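Side-chain contacts in Csc2 (Thermofilum pendens, PDB 4TXD), which probably binds CRISPR RNA as the Cas7-family subunit of a type I-D interference complex and carries a bound zinc ion: residues 80-85 and 301-306; 110-115 and 342-347; 252-257 and 348-353. All coordinates share one frame; numbering follows the deposited sequence.

Interactions 2 and 3 are neighbours, their centres 11 Å apart, because both use helix 343-365: its first turn meets helix 94-115 in interaction 2, and the following turns cross helix 252-263 in interaction 3. They touch through L347, whose CD1 lies 3.6 Å from P253 O. The zinc ion held by C146, D165, C168 and C171 lies on this side of the molecule, about 7 Å from the side chain of S351 in interaction 3 and about 12 Å from that of F344 in interaction 2. Interaction 1 lies across the chain's centre, at strand 77-82, one edge of the sheet, with its centre 42 Å from that of interaction 2 and 38 Å from that of interaction 3.

Interaction 1: 80-85 and 301-306; sequences LEYSGG and ENAGKG
At the turn end of the β-hairpin formed by strands 77-82 and 85-92, on one margin of the antiparallel sheet in this RRM-type fold, Y82 receives A303 from the loop joining helices 295-301 and 307-321. The methyl CB of A303 stands over one face of the Y82 ring, 3.6 Å from its centroid and only 15° off the ring normal, a CH-pi contact. Nearest to CB is Y82 CG at 3.5 Å, so the methyl sits over the half of the ring close to the backbone. The opposite face lies on the hairpin's own type I turn, with G85 N 3.8 Å above the ring plane and over its centre; chi1 of 65°, which sets CG between the backbone N and carbonyl carbon, folds the ring back over this turn. The tyrosine is thus sandwiched between the turn and the loop methyl. Replacing Y82 with serine would probably leave A303 CB without the surface it rests on and uncover the G84-G85 peptide. L80 completes the apolar patch: its CD1 reaches A303 CB at 4.3 Å, while its side chain also packs on Y296 and A299 of helix 295-301. A303 itself is presented by a type II turn from N302 to K305, with G304 at its third position and closed by K305 N bonding to N302 O at 3.1 Å.

Interaction 2: 110-115 and 342-347; sequences REYRDS and GLFKDL
Y112 on helix 94-115 meets F344 and K345 in the first turn of helix 343-365, a helix-to-helix contact made by one aromatic side chain with no hydrogen bond between the two segments. Along the first segment, R110 and E111 look to other parts of the fold: R110 NE bonds to N145 OD1, beside the zinc ligand C146, and E111 OE1 to H337 NE2. Y112 then bridges the gap. Its CG is anti to the backbone N (chi1 170°), sending the ring across to the other helix. There F344 CB lies over one ring face in a CH-pi contact, nearest to Y112 CD1 at 3.5 Å. The two aromatic side chains slide past each other in opposite directions, with F344 CD2 lying 3.9 Å from Y112 CB. The F344 ring carries on toward L108 and L109, and one of its faces is covered by L347 CD2. At the far end of the tyrosine, OH lies 3.6 Å from K345 CB and bonds to the carbonyl O of P340, which fixes the buried hydroxyl. The extended K345 chain leads away to N341 and to a cation-pi contact with W123. Next, R113 turns to D114 in a salt bridge: NE donates to OD1 at 3.0 Å, with the acceptor close to the guanidinium plane although OD1 is met from above its carboxylate plane. S115 ends the segment by giving Y112 O two donors, its N and its OG, the hydroxyl lying 2.7 Å away on a lone pair in the carbonyl plane.

Interaction 3: 252-257 and 348-353; sequences EPELVA and WRSSID
S350 and E254 join two helices of the zinc-bearing side of the molecule, 343-365 and 252-263; the axes of the segments 348-353 and 252-257 approach to 9.2 Å, with 117° between their N-to-C directions. One hydrogen bond spans the interface: S350 OG donates to E254 OE2 over 2.7 Å. The hydroxyl comes from well above the carboxylate plane, 65° out of it. Its placing follows from the torsions on both sides, since OG is anti to the backbone N of S350, while the E254 chain extends beyond CG and carries its carboxylate across to the other helix. S350 OG also bonds to T251 OG1.

Apolar packing around this bond is slight. P253 CG rests 4.1 Å from S350 CB, and E254 CG comes to 4.0 Å from the same carbon, so the serine CB is met by two side chains of one helix.

The ionic surroundings are richer. E254 is buried but has an arginine at each carboxylate oxygen, R196 at OE1 and R45 at OE2, which is consistent with an ionised side chain. D353 OD2 lies 6.7 Å from E254 OE2, and R45 spans the two like charges, using NH1 for the aspartate and NH2 for the glutamate.

On the side facing the metal, about 7 Å from the zinc ion, S351 turns its hydroxyl to the carbonyl O of F167, the residue before the zinc ligand C168. Its backbone stays with the main contact, S351 N lying 4.3 Å from E254 OE2.

Interaction 1: 80-85 and 301-306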
loop_
_atom_site.group_PDB
_atom_site.type_symbol
_atom_site.label_atom_id
_atom_site.label_comp_id
_atom_site.label_asym_id
_atom_site.label_seq_id
_atom_site.Cartn_x
_atom_site.Cartn_y
_atom_site.Cartn_z
ATOM N N LEU A 80 20.331 -3.522 -11.815
ATOM C CA LEU A 80 20.531 -4.657 -10.969
ATOM C C LEU A 80 21.933 -5.184 -11.190
ATOM O O LEU A 80 22.265 -5.522 -12.268
ATOM C CB LEU A 80 19.591 -5.779 -11.344
ATOM C CG LEU A 80 18.129 -5.795 -10.999
ATOM C CD1 LEU A 80 17.536 -7.086 -11.507
ATOM C CD2 LEU A 80 17.935 -5.666 -9.521
ATOM N N GLU A 81 22.727 -5.229 -10.142
ATOM C CA GLU A 81 24.029 -5.871 -10.177
ATOM C C GLU A 81 23.882 -7.293 -9.677
ATOM O O GLU A 81 23.261 -7.537 -8.639
ATOM C CB GLU A 81 25.043 -5.110 -9.328
ATOM C CG GLU A 81 26.202 -4.561 -10.136
ATOM C CD GLU A 81 26.260 -3.053 -10.111
ATOM O OE1 GLU A 81 26.090 -2.476 -9.016
ATOM O OE2 GLU A 81 26.473 -2.448 -11.185
ATOM N N TYR A 82 24.431 -8.238 -10.431
ATOM C CA TYR A 82 24.331 -9.648 -10.074
ATOM C C TYR A 82 25.590 -10.387 -10.530
ATOM O O TYR A 82 26.539 -9.759 -11.015
ATOM C CB TYR A 82 23.070 -10.268 -10.673
ATOM C CG TYR A 82 23.028 -10.324 -12.192
ATOM C CD1 TYR A 82 22.781 -9.184 -12.952
ATOM C CD2 TYR A 82 23.192 -11.529 -12.862
ATOM C CE1 TYR A 82 22.726 -9.237 -14.336
ATOM C CE2 TYR A 82 23.128 -11.600 -14.248
ATOM C CZ TYR A 82 22.900 -10.455 -14.985
ATOM O OH TYR A 82 22.841 -10.529 -16.366
ATOM N N SER A 83 25.604 -11.706 -10.355
ATOM C CA SER A 83 26.823 -12.490 -10.561
ATOM C C SER A 83 27.330 -12.411 -11.999
ATOM O O SER A 83 28.532 -12.287 -12.241
ATOM C CB SER A 83 26.590 -13.956 -10.179
ATOM O OG SER A 83 25.646 -14.551 -11.054
ATOM N N GLY A 84 26.412 -12.482 -12.948
ATOM C CA GLY A 84 26.775 -12.465 -14.349
ATOM C C GLY A 84 26.980 -11.087 -14.942
ATOM O O GLY A 84 27.312 -10.975 -16.114
ATOM N N GLY A 85 26.776 -10.035 -14.154
ATOM C CA GLY A 85 27.020 -8.691 -14.652
ATOM C C GLY A 85 26.097 -7.624 -14.095
ATOM O O GLY A 85 25.922 -7.516 -12.882
ATOM N N GLU A 301 19.091 -11.584 -7.162
ATOM C CA GLU A 301 19.177 -13.026 -7.080
ATOM C C GLU A 301 18.520 -13.725 -8.235
ATOM O O GLU A 301 18.795 -14.845 -8.486
ATOM C CB GLU A 301 18.371 -13.481 -5.883
ATOM C CG GLU A 301 19.134 -13.769 -4.647
ATOM C CD GLU A 301 18.217 -14.352 -3.600
ATOM O OE1 GLU A 301 17.705 -15.438 -3.822
ATOM O OE2 GLU A 301 17.992 -13.705 -2.599
ATOM N N ASN A 302 17.572 -13.049 -8.853
ATOM C CA ASN A 302 16.747 -13.616 -9.890
ATOM C C ASN A 302 16.893 -12.931 -11.259
ATOM O O ASN A 302 16.121 -13.146 -12.123
ATOM C CB ASN A 302 15.293 -13.611 -9.458
ATOM C CG ASN A 302 14.989 -14.653 -8.426
ATOM O OD1 ASN A 302 14.853 -15.794 -8.749
ATOM N ND2 ASN A 302 14.873 -14.251 -7.185
ATOM N N ALA A 303 17.932 -12.141 -11.402
ATOM C CA ALA A 303 18.215 -11.436 -12.623
ATOM C C ALA A 303 18.171 -12.319 -13.856
ATOM O O ALA A 303 18.799 -13.317 -13.913
ATOM C CB ALA A 303 19.555 -10.764 -12.537
ATOM N N GLY A 304 17.432 -11.891 -14.841
ATOM C CA GLY A 304 17.376 -12.591 -16.114
ATOM C C GLY A 304 16.327 -13.691 -16.181
ATOM O O GLY A 304 16.080 -14.256 -17.253
ATOM N N LYS A 305 15.695 -13.993 -15.063
ATOM C CA LYS A 305 14.740 -15.072 -14.999
ATOM C C LYS A 305 13.295 -14.660 -15.190
ATOM O O LYS A 305 12.925 -13.592 -14.848
ATOM C CB LYS A 305 14.871 -15.835 -13.698
ATOM C CG LYS A 305 16.256 -16.313 -13.359
ATOM C CD LYS A 305 16.953 -16.906 -14.547
ATOM C CE LYS A 305 18.342 -17.396 -14.194
ATOM N NZ LYS A 305 19.060 -17.973 -15.343
ATOM N N GLY A 306 12.503 -15.564 -15.739
ATOM C CA GLY A 306 11.110 -15.318 -16.016
ATOM C C GLY A 306 10.150 -15.694 -14.909
ATOM O O GLY A 306 10.551 -16.215 -13.930
#

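Interaction 2: 110-115 and 342-347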
loop_
_atom_site.group_PDB
_atom_site.type_symbol
_atom_site.label_atom_id
_atom_site.label_comp_id
_atom_site.label_asym_id
_atom_site.label_seq_id
_atom_site.Cartn_x
_atom_site.Cartn_y
_atom_site.Cartn_z
ATOM N N ARG A 110 -15.124 2.374 -0.968
ATOM C CA ARG A 110 -16.311 2.855 -1.654
ATOM C C ARG A 110 -17.287 1.711 -1.934
ATOM O O ARG A 110 -18.500 1.873 -1.796
ATOM C CB ARG A 110 -15.931 3.559 -2.942
ATOM C CG ARG A 110 -15.417 4.962 -2.728
ATOM C CD ARG A 110 -14.757 5.480 -3.985
ATOM N NE ARG A 110 -14.287 6.852 -3.831
ATOM C CZ ARG A 110 -13.353 7.406 -4.602
ATOM N NH1 ARG A 110 -12.780 6.692 -5.567
ATOM N NH2 ARG A 110 -12.983 8.666 -4.400
ATOM N N GLU A 111 -16.758 0.551 -2.300
ATOM C CA GLU A 111 -17.611 -0.605 -2.558
ATOM C C GLU A 111 -18.204 -1.166 -1.271
ATOM O O GLU A 111 -19.319 -1.704 -1.274
ATOM C CB GLU A 111 -16.833 -1.684 -3.312
ATOM C CG GLU A 111 -16.565 -1.273 -4.766
ATOM C CD GLU A 111 -15.767 -2.304 -5.551
ATOM O OE1 GLU A 111 -15.487 -3.412 -5.025
ATOM O OE2 GLU A 111 -15.423 -1.984 -6.707
ATOM N N TYR A 112 -17.468 -1.042 -0.171
ATOM C CA TYR A 112 -17.998 -1.435 1.125
ATOM C C TYR A 112 -19.198 -0.564 1.439
ATOM O O TYR A 112 -20.272 -1.062 1.810
ATOM C CB TYR A 112 -16.950 -1.312 2.228
ATOM C CG TYR A 112 -17.539 -1.482 3.614
ATOM C CD1 TYR A 112 -17.859 -2.745 4.098
ATOM C CD2 TYR A 112 -17.777 -0.378 4.438
ATOM C CE1 TYR A 112 -18.403 -2.916 5.364
ATOM C CE2 TYR A 112 -18.320 -0.540 5.712
ATOM C CZ TYR A 112 -18.636 -1.809 6.164
ATOM O OH TYR A 112 -19.180 -1.987 7.417
ATOM N N ARG A 113 -19.009 0.739 1.263
ATOM C CA ARG A 113 -20.065 1.713 1.506
ATOM C C ARG A 113 -21.323 1.384 0.713
ATOM O O ARG A 113 -22.439 1.467 1.225
ATOM C CB ARG A 113 -19.585 3.116 1.146
ATOM C CG ARG A 113 -20.655 4.184 1.239
ATOM C CD ARG A 113 -20.267 5.401 0.432
ATOM N NE ARG A 113 -20.191 5.076 -0.988
ATOM C CZ ARG A 113 -19.388 5.676 -1.860
ATOM N NH1 ARG A 113 -18.566 6.643 -1.459
ATOM N NH2 ARG A 113 -19.398 5.300 -3.132
ATOM N N ASP A 114 -21.139 1.012 -0.545
ATOM C CA ASP A 114 -22.271 0.746 -1.425
ATOM C C ASP A 114 -22.904 -0.617 -1.188
ATOM O O ASP A 114 -23.947 -0.921 -1.747
ATOM C CB ASP A 114 -21.832 0.876 -2.877
ATOM C CG ASP A 114 -21.513 2.299 -3.246
ATOM O OD1 ASP A 114 -21.944 3.206 -2.504
ATOM O OD2 ASP A 114 -20.841 2.514 -4.272
ATOM N N SER A 115 -22.273 -1.437 -0.361
ATOM C CA SER A 115 -22.851 -2.715 0.009
ATOM C C SER A 115 -23.790 -2.591 1.217
ATOM O O SER A 115 -24.510 -3.529 1.529
ATOM C CB SER A 115 -21.756 -3.723 0.321
ATOM O OG SER A 115 -21.306 -3.585 1.664
ATOM N N GLY A 342 -18.381 -7.668 7.584
ATOM C CA GLY A 342 -17.119 -8.375 7.442
ATOM C C GLY A 342 -15.915 -7.560 7.905
ATOM O O GLY A 342 -16.052 -6.612 8.682
ATOM N N LEU A 343 -14.733 -7.933 7.424
ATOM C CA LEU A 343 -13.482 -7.278 7.823
ATOM C C LEU A 343 -13.481 -5.743 7.709
ATOM O O LEU A 343 -12.848 -5.067 8.523
ATOM C CB LEU A 343 -12.311 -7.830 6.999
ATOM C CG LEU A 343 -10.948 -7.209 7.330
ATOM C CD1 LEU A 343 -10.145 -8.147 8.218
ATOM C CD2 LEU A 343 -10.184 -6.844 6.069
ATOM N N PHE A 344 -14.157 -5.189 6.712
ATOM C CA PHE A 344 -14.063 -3.741 6.511
ATOM C C PHE A 344 -14.818 -2.970 7.587
ATOM O O PHE A 344 -14.595 -1.772 7.772
ATOM C CB PHE A 344 -14.557 -3.331 5.122
ATOM C CG PHE A 344 -13.442 -3.262 4.090
ATOM C CD1 PHE A 344 -12.524 -4.298 3.984
ATOM C CD2 PHE A 344 -13.305 -2.164 3.255
ATOM C CE1 PHE A 344 -11.483 -4.244 3.054
ATOM C CE2 PHE A 344 -12.264 -2.097 2.319
ATOM C CZ PHE A 344 -11.354 -3.142 2.220
ATOM N N LYS A 345 -15.702 -3.654 8.304
ATOM C CA LYS A 345 -16.324 -3.045 9.468
ATOM C C LYS A 345 -15.273 -2.895 10.562
ATOM O O LYS A 345 -15.156 -1.843 11.194
ATOM C CB LYS A 345 -17.510 -3.882 9.962
ATOM C CG LYS A 345 -18.349 -3.191 11.041
ATOM C CD LYS A 345 -19.447 -4.129 11.555
ATOM C CE LYS A 345 -20.297 -3.474 12.643
ATOM N NZ LYS A 345 -21.372 -4.383 13.160
ATOM N N ASP A 346 -14.497 -3.946 10.777
ATOM C CA ASP A 346 -13.463 -3.895 11.789
ATOM C C ASP A 346 -12.351 -2.938 11.365
ATOM O O ASP A 346 -11.717 -2.307 12.210
ATOM C CB ASP A 346 -12.925 -5.285 12.058
ATOM C CG ASP A 346 -14.000 -6.214 12.573
ATOM O OD1 ASP A 346 -14.707 -5.820 13.522
ATOM O OD2 ASP A 346 -14.161 -7.315 12.013
ATOM N N LEU A 347 -12.149 -2.814 10.058
ATOM C CA LEU A 347 -11.184 -1.862 9.522
ATOM C C LEU A 347 -11.588 -0.425 9.862
ATOM O O LEU A 347 -10.763 0.393 10.276
ATOM C CB LEU A 347 -11.055 -2.024 8.008
ATOM C CG LEU A 347 -10.070 -1.075 7.314
ATOM C CD1 LEU A 347 -8.617 -1.347 7.755
ATOM C CD2 LEU A 347 -10.240 -1.121 5.775
#

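Interaction 3: 252-257 and 348-353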
loop_
_atom_site.group_PDB
_atom_site.type_symbol
_atom_site.label_atom_id
_atom_site.label_comp_id
_atom_site.label_asym_id
_atom_site.label_seq_id
_atom_site.Cartn_x
_atom_site.Cartn_y
_atom_site.Cartn_z
ATOM N N GLU A 252 -4.841 -5.989 13.440
ATOM C CA GLU A 252 -5.227 -7.093 12.617
ATOM C C GLU A 252 -6.020 -6.704 11.388
ATOM O O GLU A 252 -5.628 -7.045 10.321
ATOM C CB GLU A 252 -5.938 -8.166 13.440
ATOM C CG GLU A 252 -6.551 -9.282 12.636
ATOM C CD GLU A 252 -6.866 -10.516 13.464
ATOM O OE1 GLU A 252 -6.416 -10.653 14.598
ATOM O OE2 GLU A 252 -7.551 -11.376 12.944
ATOM N N PRO A 253 -7.111 -5.980 11.512
ATOM C CA PRO A 253 -7.841 -5.669 10.278
ATOM C C PRO A 253 -7.120 -4.699 9.338
ATOM O O PRO A 253 -7.363 -4.712 8.126
ATOM C CB PRO A 253 -9.150 -5.044 10.780
ATOM C CG PRO A 253 -8.875 -4.606 12.160
ATOM C CD PRO A 253 -7.833 -5.521 12.715
ATOM N N GLU A 254 -6.264 -3.849 9.889
ATOM C CA GLU A 254 -5.480 -2.948 9.053
ATOM C C GLU A 254 -4.486 -3.762 8.212
ATOM O O GLU A 254 -4.355 -3.552 6.996
ATOM C CB GLU A 254 -4.771 -1.914 9.924
ATOM C CG GLU A 254 -5.747 -0.915 10.550
ATOM C CD GLU A 254 -5.107 -0.032 11.615
ATOM O OE1 GLU A 254 -3.908 -0.198 11.922
ATOM O OE2 GLU A 254 -5.826 0.831 12.148
ATOM N N LEU A 255 -3.815 -4.700 8.864
ATOM C CA LEU A 255 -2.892 -5.591 8.183
ATOM C C LEU A 255 -3.575 -6.401 7.087
ATOM O O LEU A 255 -3.104 -6.446 5.951
ATOM C CB LEU A 255 -2.233 -6.549 9.167
ATOM C CG LEU A 255 -1.455 -7.636 8.411
ATOM C CD1 LEU A 255 0.006 -7.278 8.333
ATOM C CD2 LEU A 255 -1.644 -8.988 9.037
ATOM N N VAL A 256 -4.677 -7.056 7.434
ATOM C CA VAL A 256 -5.360 -7.905 6.469
ATOM C C VAL A 256 -5.914 -7.089 5.318
ATOM O O VAL A 256 -5.792 -7.494 4.158
ATOM C CB VAL A 256 -6.492 -8.720 7.125
ATOM C CG1 VAL A 256 -7.275 -9.491 6.051
ATOM C CG2 VAL A 256 -5.899 -9.668 8.164
ATOM N N ALA A 257 -6.502 -5.931 5.619
ATOM C CA ALA A 257 -7.018 -5.067 4.557
ATOM C C ALA A 257 -5.890 -4.544 3.657
ATOM O O ALA A 257 -6.093 -4.329 2.461
ATOM C CB ALA A 257 -7.807 -3.895 5.144
ATOM N N TRP A 348 -12.847 -0.112 9.670
ATOM C CA TRP A 348 -13.364 1.204 9.991
ATOM C C TRP A 348 -13.298 1.461 11.511
ATOM O O TRP A 348 -12.860 2.486 11.935
ATOM C CB TRP A 348 -14.771 1.376 9.459
ATOM C CG TRP A 348 -14.957 2.115 8.212
ATOM C CD1 TRP A 348 -15.485 1.638 7.085
ATOM C CD2 TRP A 348 -14.685 3.489 7.963
ATOM N NE1 TRP A 348 -15.556 2.585 6.145
ATOM C CE2 TRP A 348 -15.068 3.746 6.654
ATOM C CE3 TRP A 348 -14.153 4.529 8.719
ATOM C CZ2 TRP A 348 -14.947 4.980 6.087
ATOM C CZ3 TRP A 348 -14.028 5.729 8.152
ATOM C CH2 TRP A 348 -14.412 5.962 6.854
ATOM N N ARG A 349 -13.702 0.491 12.306
ATOM C CA ARG A 349 -13.537 0.587 13.766
ATOM C C ARG A 349 -12.092 0.912 14.148
ATOM O O ARG A 349 -11.839 1.752 15.014
ATOM C CB ARG A 349 -13.946 -0.715 14.466
ATOM C CG ARG A 349 -15.452 -0.963 14.602
ATOM C CD ARG A 349 -15.733 -2.373 15.154
ATOM N NE ARG A 349 -14.971 -2.637 16.370
ATOM C CZ ARG A 349 -14.050 -3.592 16.503
ATOM N NH1 ARG A 349 -13.773 -4.415 15.504
ATOM N NH2 ARG A 349 -13.406 -3.731 17.651
ATOM N N SER A 350 -11.148 0.231 13.507
ATOM C CA SER A 350 -9.725 0.449 13.767
ATOM C C SER A 350 -9.267 1.847 13.335
ATOM O O SER A 350 -8.424 2.474 13.989
ATOM C CB SER A 350 -8.895 -0.614 13.047
ATOM O OG SER A 350 -7.569 -0.637 13.523
ATOM N N SER A 351 -9.818 2.349 12.258
ATOM C CA SER A 351 -9.384 3.613 11.739
ATOM C C SER A 351 -9.860 4.743 12.619
ATOM O O SER A 351 -9.131 5.629 12.906
ATOM C CB SER A 351 -9.866 3.840 10.322
ATOM O OG SER A 351 -9.261 4.918 9.701
ATOM N N ILE A 352 -11.110 4.672 13.037
ATOM C CA ILE A 352 -11.657 5.720 13.866
ATOM C C ILE A 352 -10.978 5.677 15.226
ATOM O O ILE A 352 -10.790 6.675 15.830
ATOM C CB ILE A 352 -13.187 5.656 13.936
ATOM C CG1 ILE A 352 -13.752 6.959 14.433
ATOM C CG2 ILE A 352 -13.612 4.486 14.769
ATOM C CD1 ILE A 352 -13.617 8.056 13.423
ATOM N N ASP A 353 -10.572 4.501 15.647
ATOM C CA ASP A 353 -9.817 4.348 16.853
ATOM C C ASP A 353 -8.490 5.098 16.776
ATOM O O ASP A 353 -8.161 5.858 17.637
ATOM C CB ASP A 353 -9.563 2.894 17.143
ATOM C CG ASP A 353 -8.876 2.674 18.444
ATOM O OD1 ASP A 353 -9.361 3.145 19.459
ATOM O OD2 ASP A 353 -7.857 2.028 18.447
#